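PDB 4GHJ: probable transcriptional regulator, which probably binds DNA through a helix-turn-helix domain of the XRE-family type and so regulates transcription. Local coordinates for residues G38-Q52 and R63-Q75. Residues are numbered along the deposited sequence; the frame is centred on the assembly and turned at random.
Sequences GDRLKQARLNRDLTQ and RKTVLNAEKGKVQ
R45 of helix 30-47 and E70 of segment 63-75 form a salt bridge. The guanidinium meets the carboxylate side-on. R45 NE donates to E70 OE2 at 2.7 Å. R45 NH2 donates to E70 OE1 at 2.9 Å. Each oxygen uses its syn lone pair, and the two planes lie 8° apart. Q52 adds a third bond, NE2 to E70 OE1 at 2.9 Å, coming from above the carboxylate plane. CG of Q52 also lies over the centre of one guanidinium face of R45, 3.5 Å above it. One water bonds to E70 OE2, and another links Q52 NE2 to L67 O.

The R45 chain bends at chi3 (65°), and its NH1 donates to L50 O, tying the group to the turn after its own helix. The extended E70 side chain crosses K42 at about a right angle. Nearby, G38 packs bare backbone against A69 and E70, its CA 3.4 Å from A69 O. V55 of helix 52-59 touches both R45 and V66.

The contact thus ties helix 30-47 to helix 63-69. Helices 52-59 and 63-69 are consistent with an XRE-type helix-turn-helix pair, the second probably the recognition helix. Three protein donors and a water fix the carboxylate, which would probably favour its ionised form.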
loop_
_atom_site.group_PDB
_atom_site.type_symbol
_atom_site.label_atom_id
_atom_site.label_comp_id
_atom_site.label_asym_id
_atom_site.label_seq_id
_atom_site.Cartn_x
_atom_site.Cartn_y
_atom_site.Cartn_z
ATOM N N GLY B 38 -3.858 8.088 -3.698
ATOM C CA GLY B 38 -5.300 8.132 -3.956
ATOM C C GLY B 38 -5.593 8.758 -5.319
ATOM O O GLY B 38 -6.376 8.227 -6.099
ATOM N N ASP B 39 -4.954 9.890 -5.605
ATOM C CA ASP B 39 -5.140 10.594 -6.865
ATOM C C ASP B 39 -4.648 9.765 -8.058
ATOM O O ASP B 39 -5.239 9.794 -9.142
ATOM C CB ASP B 39 -4.441 11.940 -6.808
ATOM C CG ASP B 39 -4.861 12.858 -7.914
ATOM O OD1 ASP B 39 -6.056 12.845 -8.301
ATOM O OD2 ASP B 39 -4.001 13.649 -8.364
ATOM N N ARG B 40 -3.585 8.997 -7.847
ATOM C CA ARG B 40 -3.062 8.096 -8.909
ATOM C C ARG B 40 -4.047 6.963 -9.185
ATOM O O ARG B 40 -4.254 6.556 -10.347
ATOM C CB ARG B 40 -1.698 7.529 -8.511
ATOM C CG ARG B 40 -0.580 8.566 -8.406
ATOM C CD ARG B 40 0.729 7.905 -7.912
ATOM N NE ARG B 40 1.758 8.859 -7.485
ATOM C CZ ARG B 40 2.917 8.506 -6.926
ATOM N NH1 ARG B 40 3.224 7.218 -6.746
ATOM N NH2 ARG B 40 3.779 9.440 -6.538
ATOM N N LEU B 41 -4.699 6.468 -8.128
ATOM C CA LEU B 41 -5.693 5.405 -8.289
ATOM C C LEU B 41 -6.865 5.971 -9.092
ATOM O O LEU B 41 -7.382 5.303 -9.989
ATOM C CB LEU B 41 -6.175 4.855 -6.936
ATOM C CG LEU B 41 -5.289 3.935 -6.079
ATOM C CD1 LEU B 41 -5.939 3.753 -4.680
ATOM C CD2 LEU B 41 -5.072 2.568 -6.737
ATOM N N LYS B 42 -7.303 7.188 -8.736
ATOM C CA LYS B 42 -8.374 7.868 -9.467
ATOM C C LYS B 42 -8.041 8.027 -10.965
ATOM O O LYS B 42 -8.874 7.694 -11.811
ATOM C CB LYS B 42 -8.690 9.237 -8.847
ATOM C CG LYS B 42 -9.675 10.096 -9.628
ATOM C CD LYS B 42 -9.911 11.454 -8.941
ATOM C CE LYS B 42 -10.898 12.282 -9.727
ATOM N NZ LYS B 42 -10.934 13.680 -9.253
ATOM N N GLN B 43 -6.857 8.529 -11.289
ATOM C CA GLN B 43 -6.498 8.739 -12.704
ATOM C C GLN B 43 -6.286 7.419 -13.473
ATOM O O GLN B 43 -6.538 7.359 -14.679
ATOM C CB GLN B 43 -5.303 9.676 -12.837
ATOM C CG GLN B 43 -5.545 11.062 -12.217
ATOM C CD GLN B 43 -6.789 11.786 -12.778
ATOM O OE1 GLN B 43 -7.155 11.631 -13.946
ATOM N NE2 GLN B 43 -7.406 12.608 -11.947
ATOM N N ALA B 44 -5.829 6.371 -12.787
ATOM C CA ALA B 44 -5.696 5.041 -13.421
ATOM C C ALA B 44 -7.105 4.544 -13.801
ATOM O O ALA B 44 -7.318 4.010 -14.879
ATOM C CB ALA B 44 -4.987 4.044 -12.486
ATOM N N ARG B 45 -8.073 4.747 -12.904
ATOM C CA ARG B 45 -9.463 4.366 -13.148
ATOM C C ARG B 45 -10.098 5.130 -14.321
ATOM O O ARG B 45 -10.802 4.545 -15.172
ATOM C CB ARG B 45 -10.282 4.600 -11.869
ATOM C CG ARG B 45 -11.759 4.453 -12.069
ATOM C CD ARG B 45 -12.555 4.653 -10.804
ATOM N NE ARG B 45 -12.482 6.009 -10.243
ATOM C CZ ARG B 45 -13.190 7.058 -10.658
ATOM N NH1 ARG B 45 -14.028 6.964 -11.694
ATOM N NH2 ARG B 45 -13.067 8.231 -10.034
ATOM N N LEU B 46 -9.845 6.436 -14.364
ATOM C CA LEU B 46 -10.377 7.315 -15.412
ATOM C C LEU B 46 -9.762 6.977 -16.769
ATOM O O LEU B 46 -10.453 6.965 -17.781
ATOM C CB LEU B 46 -10.137 8.785 -15.048
ATOM C CG LEU B 46 -10.901 9.327 -13.825
ATOM C CD1 LEU B 46 -10.522 10.825 -13.560
ATOM C CD2 LEU B 46 -12.412 9.187 -14.007
ATOM N N ASN B 47 -8.474 6.652 -16.772
ATOM C CA ASN B 47 -7.791 6.245 -17.994
ATOM C C ASN B 47 -8.348 4.936 -18.568
ATOM O O ASN B 47 -8.193 4.664 -19.756
ATOM C CB ASN B 47 -6.282 6.143 -17.756
ATOM C CG ASN B 47 -5.642 7.510 -17.543
ATOM O OD1 ASN B 47 -6.228 8.535 -17.895
ATOM N ND2 ASN B 47 -4.442 7.530 -16.959
ATOM N N ARG B 48 -9.025 4.154 -17.734
ATOM C CA ARG B 48 -9.636 2.892 -18.168
ATOM C C ARG B 48 -11.140 3.042 -18.439
ATOM O O ARG B 48 -11.814 2.062 -18.742
ATOM C CB ARG B 48 -9.369 1.815 -17.107
ATOM C CG ARG B 48 -7.907 1.370 -17.146
ATOM C CD ARG B 48 -7.393 0.747 -15.862
ATOM N NE ARG B 48 -6.028 0.329 -16.109
ATOM C CZ ARG B 48 -4.992 1.155 -16.165
ATOM N NH1 ARG B 48 -5.139 2.463 -15.941
ATOM N NH2 ARG B 48 -3.803 0.670 -16.446
ATOM N N ASP B 49 -11.633 4.282 -18.333
ATOM C CA ASP B 49 -13.043 4.616 -18.532
ATOM C C ASP B 49 -13.973 3.918 -17.562
ATOM O O ASP B 49 -15.077 3.513 -17.931
ATOM C CB ASP B 49 -13.464 4.329 -19.969
ATOM C CG ASP B 49 -12.923 5.342 -20.932
ATOM O OD1 ASP B 49 -12.653 6.481 -20.489
ATOM O OD2 ASP B 49 -12.797 5.021 -22.138
ATOM N N LEU B 50 -13.533 3.786 -16.320
ATOM C CA LEU B 50 -14.329 3.116 -15.298
ATOM C C LEU B 50 -14.879 4.106 -14.298
ATOM O O LEU B 50 -14.260 5.137 -14.044
ATOM C CB LEU B 50 -13.482 2.075 -14.569
ATOM C CG LEU B 50 -13.146 0.763 -15.294
ATOM C CD1 LEU B 50 -12.068 -0.026 -14.559
ATOM C CD2 LEU B 50 -14.399 -0.098 -15.476
ATOM N N THR B 51 -16.057 3.815 -13.755
ATOM C CA THR B 51 -16.608 4.642 -12.680
ATOM C C THR B 51 -16.206 4.019 -11.321
ATOM O O THR B 51 -15.770 2.867 -11.281
ATOM C CB THR B 51 -18.129 4.689 -12.737
ATOM O OG1 THR B 51 -18.647 3.376 -12.503
ATOM C CG2 THR B 51 -18.619 5.208 -14.106
ATOM N N GLN B 52 -16.410 4.754 -10.222
ATOM C CA GLN B 52 -16.145 4.230 -8.877
ATOM C C GLN B 52 -17.068 3.032 -8.613
ATOM O O GLN B 52 -16.641 2.025 -8.040
ATOM C CB GLN B 52 -16.324 5.291 -7.791
ATOM C CG GLN B 52 -15.253 6.362 -7.787
ATOM C CD GLN B 52 -15.413 7.355 -6.683
ATOM O OE1 GLN B 52 -16.524 7.593 -6.189
ATOM N NE2 GLN B 52 -14.306 7.978 -6.296
ATOM N N ARG B 63 -19.020 0.853 -2.888
ATOM C CA ARG B 63 -18.668 2.054 -3.620
ATOM C C ARG B 63 -17.930 3.045 -2.712
ATOM O O ARG B 63 -16.928 3.646 -3.114
ATOM C CB ARG B 63 -19.917 2.718 -4.170
ATOM C CG ARG B 63 -19.622 3.952 -4.999
ATOM C CD ARG B 63 -20.881 4.598 -5.526
ATOM N NE ARG B 63 -20.567 5.678 -6.468
ATOM C CZ ARG B 63 -20.276 6.937 -6.134
ATOM N NH1 ARG B 63 -20.251 7.320 -4.862
ATOM N NH2 ARG B 63 -20.009 7.827 -7.087
ATOM N N LYS B 64 -18.415 3.210 -1.485
ATOM C CA LYS B 64 -17.797 4.169 -0.584
ATOM C C LYS B 64 -16.343 3.779 -0.284
ATOM O O LYS B 64 -15.517 4.635 -0.018
ATOM C CB LYS B 64 -18.615 4.333 0.700
ATOM C CG LYS B 64 -18.086 5.430 1.648
ATOM C CD LYS B 64 -19.119 5.853 2.706
ATOM C CE LYS B 64 -19.407 4.778 3.762
ATOM N NZ LYS B 64 -18.245 4.523 4.670
ATOM N N THR B 65 -16.039 2.487 -0.333
ATOM C CA THR B 65 -14.684 2.022 -0.042
ATOM C C THR B 65 -13.735 2.506 -1.129
ATOM O O THR B 65 -12.603 2.900 -0.844
ATOM C CB THR B 65 -14.676 0.496 0.102
ATOM O OG1 THR B 65 -15.615 0.134 1.129
ATOM C CG2 THR B 65 -13.309 -0.022 0.456
ATOM N N VAL B 66 -14.217 2.521 -2.371
ATOM C CA VAL B 66 -13.417 2.999 -3.502
ATOM C C VAL B 66 -13.259 4.528 -3.412
ATOM O O VAL B 66 -12.179 5.080 -3.638
ATOM C CB VAL B 66 -14.051 2.585 -4.856
ATOM C CG1 VAL B 66 -13.313 3.253 -6.050
ATOM C CG2 VAL B 66 -14.070 1.077 -4.981
ATOM N N LEU B 67 -14.351 5.203 -3.082
ATOM C CA LEU B 67 -14.353 6.661 -2.945
ATOM C C LEU B 67 -13.311 7.094 -1.904
ATOM O O LEU B 67 -12.486 7.976 -2.175
ATOM C CB LEU B 67 -15.770 7.123 -2.598
ATOM C CG LEU B 67 -16.096 8.615 -2.440
ATOM C CD1 LEU B 67 -17.633 8.826 -2.505
ATOM C CD2 LEU B 67 -15.547 9.149 -1.147
ATOM N N ASN B 68 -13.316 6.434 -0.738
ATOM C CA ASN B 68 -12.342 6.714 0.297
ATOM C C ASN B 68 -10.909 6.411 -0.109
ATOM O O ASN B 68 -10.002 7.138 0.281
ATOM C CB ASN B 68 -12.674 5.961 1.600
ATOM C CG ASN B 68 -13.885 6.542 2.323
ATOM O OD1 ASN B 68 -14.220 7.695 2.126
ATOM N ND2 ASN B 68 -14.540 5.738 3.168
ATOM N N ALA B 69 -10.705 5.337 -0.883
ATOM C CA ALA B 69 -9.379 4.959 -1.335
ATOM C C ALA B 69 -8.770 6.034 -2.241
ATOM O O ALA B 69 -7.563 6.325 -2.180
ATOM C CB ALA B 69 -9.429 3.588 -2.061
ATOM N N GLU B 70 -9.606 6.654 -3.074
ATOM C CA GLU B 70 -9.119 7.685 -3.978
ATOM C C GLU B 70 -8.783 9.000 -3.226
ATOM O O GLU B 70 -8.251 9.931 -3.800
ATOM C CB GLU B 70 -10.105 7.881 -5.138
ATOM C CG GLU B 70 -10.074 6.663 -6.069
ATOM C CD GLU B 70 -10.987 6.756 -7.261
ATOM O OE1 GLU B 70 -11.657 7.808 -7.481
ATOM O OE2 GLU B 70 -11.006 5.743 -7.997
ATOM N N LYS B 71 -9.142 9.063 -1.947
ATOM C CA LYS B 71 -8.743 10.163 -1.072
ATOM C C LYS B 71 -7.516 9.750 -0.210
ATOM O O LYS B 71 -7.002 10.550 0.589
ATOM C CB LYS B 71 -9.924 10.571 -0.204
ATOM C CG LYS B 71 -11.060 11.172 -1.040
ATOM C CD LYS B 71 -12.236 11.559 -0.187
ATOM C CE LYS B 71 -13.390 12.085 -1.040
ATOM N NZ LYS B 71 -13.062 13.304 -1.848
ATOM N N GLY B 72 -7.021 8.523 -0.423
ATOM C CA GLY B 72 -5.829 7.999 0.296
ATOM C C GLY B 72 -6.167 7.231 1.578
ATOM O O GLY B 72 -5.260 6.878 2.356
ATOM N N LYS B 73 -7.455 6.950 1.791
ATOM C CA LYS B 73 -7.915 6.282 3.014
ATOM C C LYS B 73 -8.276 4.870 2.625
ATOM O O LYS B 73 -9.338 4.620 2.081
ATOM C CB LYS B 73 -9.101 7.038 3.613
ATOM C CG LYS B 73 -8.786 8.535 3.827
ATOM C CD LYS B 73 -9.974 9.322 4.352
ATOM C CE LYS B 73 -9.598 10.795 4.533
ATOM N NZ LYS B 73 -10.695 11.627 5.076
ATOM N N VAL B 74 -7.359 3.945 2.855
ATOM C CA VAL B 74 -7.575 2.588 2.386
ATOM C C VAL B 74 -6.620 1.610 3.082
ATOM O O VAL B 74 -5.498 1.995 3.462
ATOM C CB VAL B 74 -7.367 2.529 0.810
ATOM C CG1 VAL B 74 -5.910 2.835 0.415
ATOM C CG2 VAL B 74 -7.791 1.185 0.203
ATOM N N GLN B 75 -7.095 0.378 3.286
ATOM C CA GLN B 75 -6.302 -0.706 3.850
ATOM C C GLN B 75 -5.530 -1.344 2.715
ATOM O O GLN B 75 -5.995 -1.335 1.576
ATOM C CB GLN B 75 -7.205 -1.769 4.476
ATOM C CG GLN B 75 -7.994 -1.282 5.672
ATOM C CD GLN B 75 -7.096 -0.858 6.826
ATOM O OE1 GLN B 75 -6.383 -1.674 7.408
ATOM N NE2 GLN B 75 -7.160 0.414 7.183
HETATM O O HOH W 1 -9.542 3.495 -8.419
HETATM O O HOH W 2 -13.235 9.847 -4.235
#